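PDB 1W23: phosphoserine aminotransferase from Bacillus alcalophilus, which catalyses the reversible, pyridoxal-phosphate-dependent transfer of an amino group between phosphoserine and 2-oxoglutarate, the second step of serine biosynthesis from 3-phosphoglycerate. Local coordinates for residues A[275-286]-A[294-304]. Numbering follows the deposited sequence.
Sequences YDTIDESNGFYV and RSLMNVTFNLR
Tyr-275 and Asp-279, one turn apart near the end of helix 259-279, receive the side chain of Arg-294, where the helix packs on the antiparallel three-stranded sheet of this class-V aminotransferase. Arg-294 is extended from CG to NE (chi2 170°, chi3 166°), which lays CD over one face of the Tyr-275 ring, 3.7 Å from the centroid in a CH-pi contact. The guanidinium then meets Asp-279 end-on and nearly coplanar: NH2 reaches OD1 at 2.8 Å and NH1 reaches OD2 at 2.9 Å, each on the syn side of its oxygen. With an alanine here, the Tyr-275 ring face would probably lose this cover and the Asp-279 carboxylate its countercharge. On the helix side facing strand 298-302, aliphatic Ile-278 suits the apolar layer, its CD1 touching Val-299 CG1 and Phe-301 CB. Beyond the type I' turn, Val-286 and Asn-302 form a hydrogen-bonded antiparallel pair, while Leu-303 lies alongside Tyr-285, setting CD1 at the ring edge. Gly-283, lacking a side chain, lets the Arg-304 guanidinium lie over its carbonyl, and NH2 bonds to Asn-282 O. A tyrosine suits position 275 because its hydroxyl reaches the backbone: Tyr-275 OH donates to an in-plane lone pair of Ser-295 O at 2.6 Å.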
loop_
_atom_site.group_PDB
_atom_site.type_symbol
_atom_site.label_atom_id
_atom_site.label_comp_id
_atom_site.label_asym_id
_atom_site.label_seq_id
_atom_site.Cartn_x
_atom_site.Cartn_y
_atom_site.Cartn_z
ATOM N N TYR A 275 15.058 -24.988 18.154
ATOM C CA TYR A 275 14.400 -26.246 18.483
ATOM C C TYR A 275 15.268 -27.159 19.357
ATOM O O TYR A 275 14.737 -27.808 20.266
ATOM C CB TYR A 275 13.890 -26.968 17.242
ATOM C CG TYR A 275 12.683 -26.335 16.593
ATOM C CD1 TYR A 275 12.711 -25.868 15.307
ATOM C CD2 TYR A 275 11.482 -26.193 17.289
ATOM C CE1 TYR A 275 11.611 -25.276 14.699
ATOM C CE2 TYR A 275 10.371 -25.624 16.705
ATOM C CZ TYR A 275 10.449 -25.156 15.409
ATOM O OH TYR A 275 9.303 -24.589 14.859
ATOM N N ASP A 276 16.571 -27.211 19.093
ATOM C CA ASP A 276 17.432 -28.030 19.953
ATOM C C ASP A 276 17.400 -27.492 21.394
ATOM O O ASP A 276 17.441 -28.280 22.359
ATOM C CB ASP A 276 18.849 -28.069 19.409
ATOM C CG ASP A 276 19.089 -28.954 18.251
ATOM O OD1 ASP A 276 18.212 -29.737 17.851
ATOM O OD2 ASP A 276 20.234 -28.930 17.718
ATOM N N THR A 277 17.370 -26.173 21.539
ATOM C CA THR A 277 17.339 -25.582 22.893
ATOM C C THR A 277 16.066 -26.021 23.615
ATOM O O THR A 277 16.064 -26.371 24.802
ATOM C CB THR A 277 17.438 -24.077 22.830
ATOM O OG1 THR A 277 18.622 -23.679 22.085
ATOM C CG2 THR A 277 17.563 -23.442 24.183
ATOM N N ILE A 278 14.928 -25.983 22.907
ATOM C CA ILE A 278 13.684 -26.465 23.471
ATOM C C ILE A 278 13.782 -27.938 23.845
ATOM O O ILE A 278 13.425 -28.368 24.972
ATOM C CB ILE A 278 12.503 -26.196 22.483
ATOM C CG1 ILE A 278 12.263 -24.682 22.349
ATOM C CG2 ILE A 278 11.236 -26.931 22.903
ATOM C CD1 ILE A 278 11.313 -24.334 21.185
ATOM N N ASP A 279 14.256 -28.754 22.909
ATOM C CA ASP A 279 14.269 -30.194 23.089
ATOM C C ASP A 279 15.229 -30.627 24.188
ATOM O O ASP A 279 14.955 -31.637 24.844
ATOM C CB ASP A 279 14.553 -30.888 21.750
ATOM C CG ASP A 279 13.445 -30.699 20.749
ATOM O OD1 ASP A 279 12.305 -30.370 21.142
ATOM O OD2 ASP A 279 13.713 -30.940 19.546
ATOM N N GLU A 280 16.306 -29.876 24.411
ATOM C CA GLU A 280 17.305 -30.167 25.443
ATOM C C GLU A 280 16.906 -29.640 26.798
ATOM O O GLU A 280 17.641 -29.820 27.794
ATOM C CB GLU A 280 18.649 -29.543 25.019
ATOM C CG GLU A 280 19.350 -30.137 23.793
ATOM C CD GLU A 280 20.403 -29.232 23.154
ATOM O OE1 GLU A 280 20.977 -29.564 22.097
ATOM O OE2 GLU A 280 20.694 -28.106 23.667
ATOM N N SER A 281 15.762 -28.968 26.933
ATOM C CA SER A 281 15.374 -28.250 28.153
ATOM C C SER A 281 14.608 -29.085 29.177
ATOM O O SER A 281 14.149 -28.546 30.200
ATOM C CB SER A 281 14.538 -27.019 27.823
ATOM O OG SER A 281 13.178 -27.357 27.486
ATOM N N ASN A 282 14.462 -30.386 28.928
ATOM C CA ASN A 282 13.729 -31.307 29.827
ATOM C C ASN A 282 12.381 -30.754 30.210
ATOM O O ASN A 282 11.953 -30.852 31.373
ATOM C CB ASN A 282 14.526 -31.714 31.063
ATOM C CG ASN A 282 13.992 -32.979 31.652
ATOM O OD1 ASN A 282 13.599 -33.893 30.911
ATOM N ND2 ASN A 282 13.920 -33.088 32.996
ATOM N N GLY A 283 11.665 -30.190 29.220
ATOM C CA GLY A 283 10.305 -29.724 29.457
ATOM C C GLY A 283 10.211 -28.327 30.028
ATOM O O GLY A 283 9.088 -27.827 30.256
ATOM N N PHE A 284 11.316 -27.641 30.307
ATOM C CA PHE A 284 11.234 -26.261 30.789
ATOM C C PHE A 284 10.608 -25.356 29.732
ATOM O O PHE A 284 9.847 -24.430 30.078
ATOM C CB PHE A 284 12.620 -25.816 31.218
ATOM C CG PHE A 284 12.620 -24.442 31.903
ATOM C CD1 PHE A 284 12.537 -24.349 33.296
ATOM C CD2 PHE A 284 12.709 -23.289 31.142
ATOM C CE1 PHE A 284 12.536 -23.105 33.909
ATOM C CE2 PHE A 284 12.698 -22.056 31.767
ATOM C CZ PHE A 284 12.628 -21.954 33.136
ATOM N N TYR A 285 10.950 -25.571 28.462
ATOM C CA TYR A 285 10.302 -24.961 27.309
ATOM C C TYR A 285 9.553 -26.055 26.575
ATOM O O TYR A 285 10.143 -27.145 26.360
ATOM C CB TYR A 285 11.315 -24.298 26.342
ATOM C CG TYR A 285 12.166 -23.265 27.029
ATOM C CD1 TYR A 285 13.484 -23.519 27.352
ATOM C CD2 TYR A 285 11.673 -22.030 27.400
ATOM C CE1 TYR A 285 14.303 -22.582 27.989
ATOM C CE2 TYR A 285 12.443 -21.087 28.050
ATOM C CZ TYR A 285 13.771 -21.365 28.361
ATOM O OH TYR A 285 14.497 -20.420 29.040
ATOM N N VAL A 286 8.337 -25.826 26.137
ATOM C CA VAL A 286 7.501 -26.768 25.434
ATOM C C VAL A 286 7.023 -26.126 24.137
ATOM O O VAL A 286 6.321 -25.085 24.139
ATOM C CB VAL A 286 6.299 -27.228 26.251
ATOM C CG1 VAL A 286 5.422 -28.163 25.462
ATOM C CG2 VAL A 286 6.767 -27.858 27.553
ATOM N N ARG A 294 6.764 -28.722 12.586
ATOM C CA ARG A 294 7.460 -27.524 13.081
ATOM C C ARG A 294 7.812 -26.558 11.975
ATOM O O ARG A 294 8.457 -26.936 11.006
ATOM C CB ARG A 294 8.741 -27.924 13.786
ATOM C CG ARG A 294 8.521 -28.337 15.236
ATOM C CD ARG A 294 9.755 -28.956 15.868
ATOM N NE ARG A 294 9.575 -29.002 17.332
ATOM C CZ ARG A 294 10.531 -29.399 18.186
ATOM N NH1 ARG A 294 11.687 -29.926 17.744
ATOM N NH2 ARG A 294 10.263 -29.298 19.497
ATOM N N SER A 295 7.426 -25.296 12.141
ATOM C CA SER A 295 7.765 -24.251 11.209
ATOM C C SER A 295 9.240 -23.874 11.326
ATOM O O SER A 295 9.826 -23.785 12.401
ATOM C CB SER A 295 6.909 -23.021 11.534
ATOM O OG SER A 295 7.301 -21.884 10.743
ATOM N N LEU A 296 9.851 -23.585 10.170
ATOM C CA LEU A 296 11.181 -22.991 10.071
ATOM C C LEU A 296 11.168 -21.487 10.204
ATOM O O LEU A 296 12.238 -20.878 10.269
ATOM C CB LEU A 296 11.836 -23.427 8.752
ATOM C CG LEU A 296 12.085 -24.929 8.646
ATOM C CD1 LEU A 296 12.550 -25.262 7.231
ATOM C CD2 LEU A 296 13.100 -25.407 9.673
ATOM N N MET A 297 9.986 -20.867 10.202
ATOM C CA MET A 297 9.795 -19.421 10.168
ATOM C C MET A 297 9.301 -18.807 11.492
ATOM O O MET A 297 9.687 -17.685 11.812
ATOM C CB MET A 297 8.793 -19.081 9.043
ATOM C CG MET A 297 9.298 -19.400 7.657
ATOM S SD MET A 297 10.530 -18.259 6.969
ATOM C CE MET A 297 12.095 -19.101 7.252
ATOM N N ASN A 298 8.438 -19.536 12.226
ATOM C CA ASN A 298 7.892 -19.048 13.476
ATOM C C ASN A 298 7.938 -20.167 14.502
ATOM O O ASN A 298 7.288 -21.166 14.329
ATOM C CB ASN A 298 6.442 -18.542 13.341
ATOM C CG ASN A 298 6.285 -17.514 12.241
ATOM O OD1 ASN A 298 5.904 -17.886 11.113
ATOM N ND2 ASN A 298 6.491 -16.230 12.517
ATOM N N VAL A 299 8.750 -19.981 15.564
ATOM C CA VAL A 299 8.928 -21.007 16.594
ATOM C C VAL A 299 8.102 -20.621 17.807
ATOM O O VAL A 299 8.386 -19.619 18.489
ATOM C CB VAL A 299 10.413 -21.166 16.969
ATOM C CG1 VAL A 299 10.538 -22.237 18.037
ATOM C CG2 VAL A 299 11.288 -21.460 15.769
ATOM N N THR A 300 7.070 -21.410 18.080
ATOM C CA THR A 300 6.114 -21.103 19.149
ATOM C C THR A 300 6.339 -22.010 20.352
ATOM O O THR A 300 6.495 -23.247 20.217
ATOM C CB THR A 300 4.679 -21.202 18.612
ATOM O OG1 THR A 300 4.520 -22.485 18.016
ATOM C CG2 THR A 300 4.384 -20.090 17.613
ATOM N N PHE A 301 6.355 -21.431 21.566
ATOM C CA PHE A 301 6.636 -22.247 22.741
ATOM C C PHE A 301 6.104 -21.527 23.991
ATOM O O PHE A 301 5.847 -20.338 23.998
ATOM C CB PHE A 301 8.109 -22.569 22.910
ATOM C CG PHE A 301 9.039 -21.379 23.035
ATOM C CD1 PHE A 301 9.448 -20.957 24.310
ATOM C CD2 PHE A 301 9.505 -20.676 21.948
ATOM C CE1 PHE A 301 10.301 -19.873 24.476
ATOM C CE2 PHE A 301 10.396 -19.609 22.125
ATOM C CZ PHE A 301 10.780 -19.230 23.388
ATOM N N ASN A 302 5.972 -22.330 25.054
ATOM C CA ASN A 302 5.570 -21.852 26.385
ATOM C C ASN A 302 6.543 -22.403 27.418
ATOM O O ASN A 302 7.119 -23.473 27.227
ATOM C CB ASN A 302 4.141 -22.333 26.759
ATOM C CG ASN A 302 3.059 -21.581 26.073
ATOM O OD1 ASN A 302 2.608 -20.548 26.627
ATOM N ND2 ASN A 302 2.619 -22.032 24.901
ATOM N N LEU A 303 6.627 -21.736 28.554
ATOM C CA LEU A 303 7.253 -22.249 29.762
ATOM C C LEU A 303 6.190 -23.011 30.546
ATOM O O LEU A 303 5.053 -23.176 30.100
ATOM C CB LEU A 303 7.939 -21.112 30.527
ATOM C CG LEU A 303 9.247 -20.597 29.907
ATOM C CD1 LEU A 303 9.046 -19.769 28.637
ATOM C CD2 LEU A 303 10.027 -19.790 30.952
ATOM N N ARG A 304 6.515 -23.527 31.753
ATOM C CA ARG A 304 5.564 -24.394 32.450
ATOM C C ARG A 304 4.344 -23.684 33.023
ATOM O O ARG A 304 3.339 -24.340 33.355
ATOM C CB ARG A 304 6.265 -25.149 33.599
ATOM C CG ARG A 304 7.084 -26.346 33.138
ATOM C CD ARG A 304 7.485 -27.260 34.313
ATOM N NE ARG A 304 8.050 -28.514 33.794
ATOM C CZ ARG A 304 9.365 -28.694 33.550
ATOM N NH1 ARG A 304 10.261 -27.745 33.847
ATOM N NH2 ARG A 304 9.717 -29.855 33.007
HETATM O O HOH W 1 6.948 -23.889 16.081
HETATM O O HOH W 2 9.227 -23.542 32.615
HETATM O O HOH W 3 3.461 -24.783 24.119
#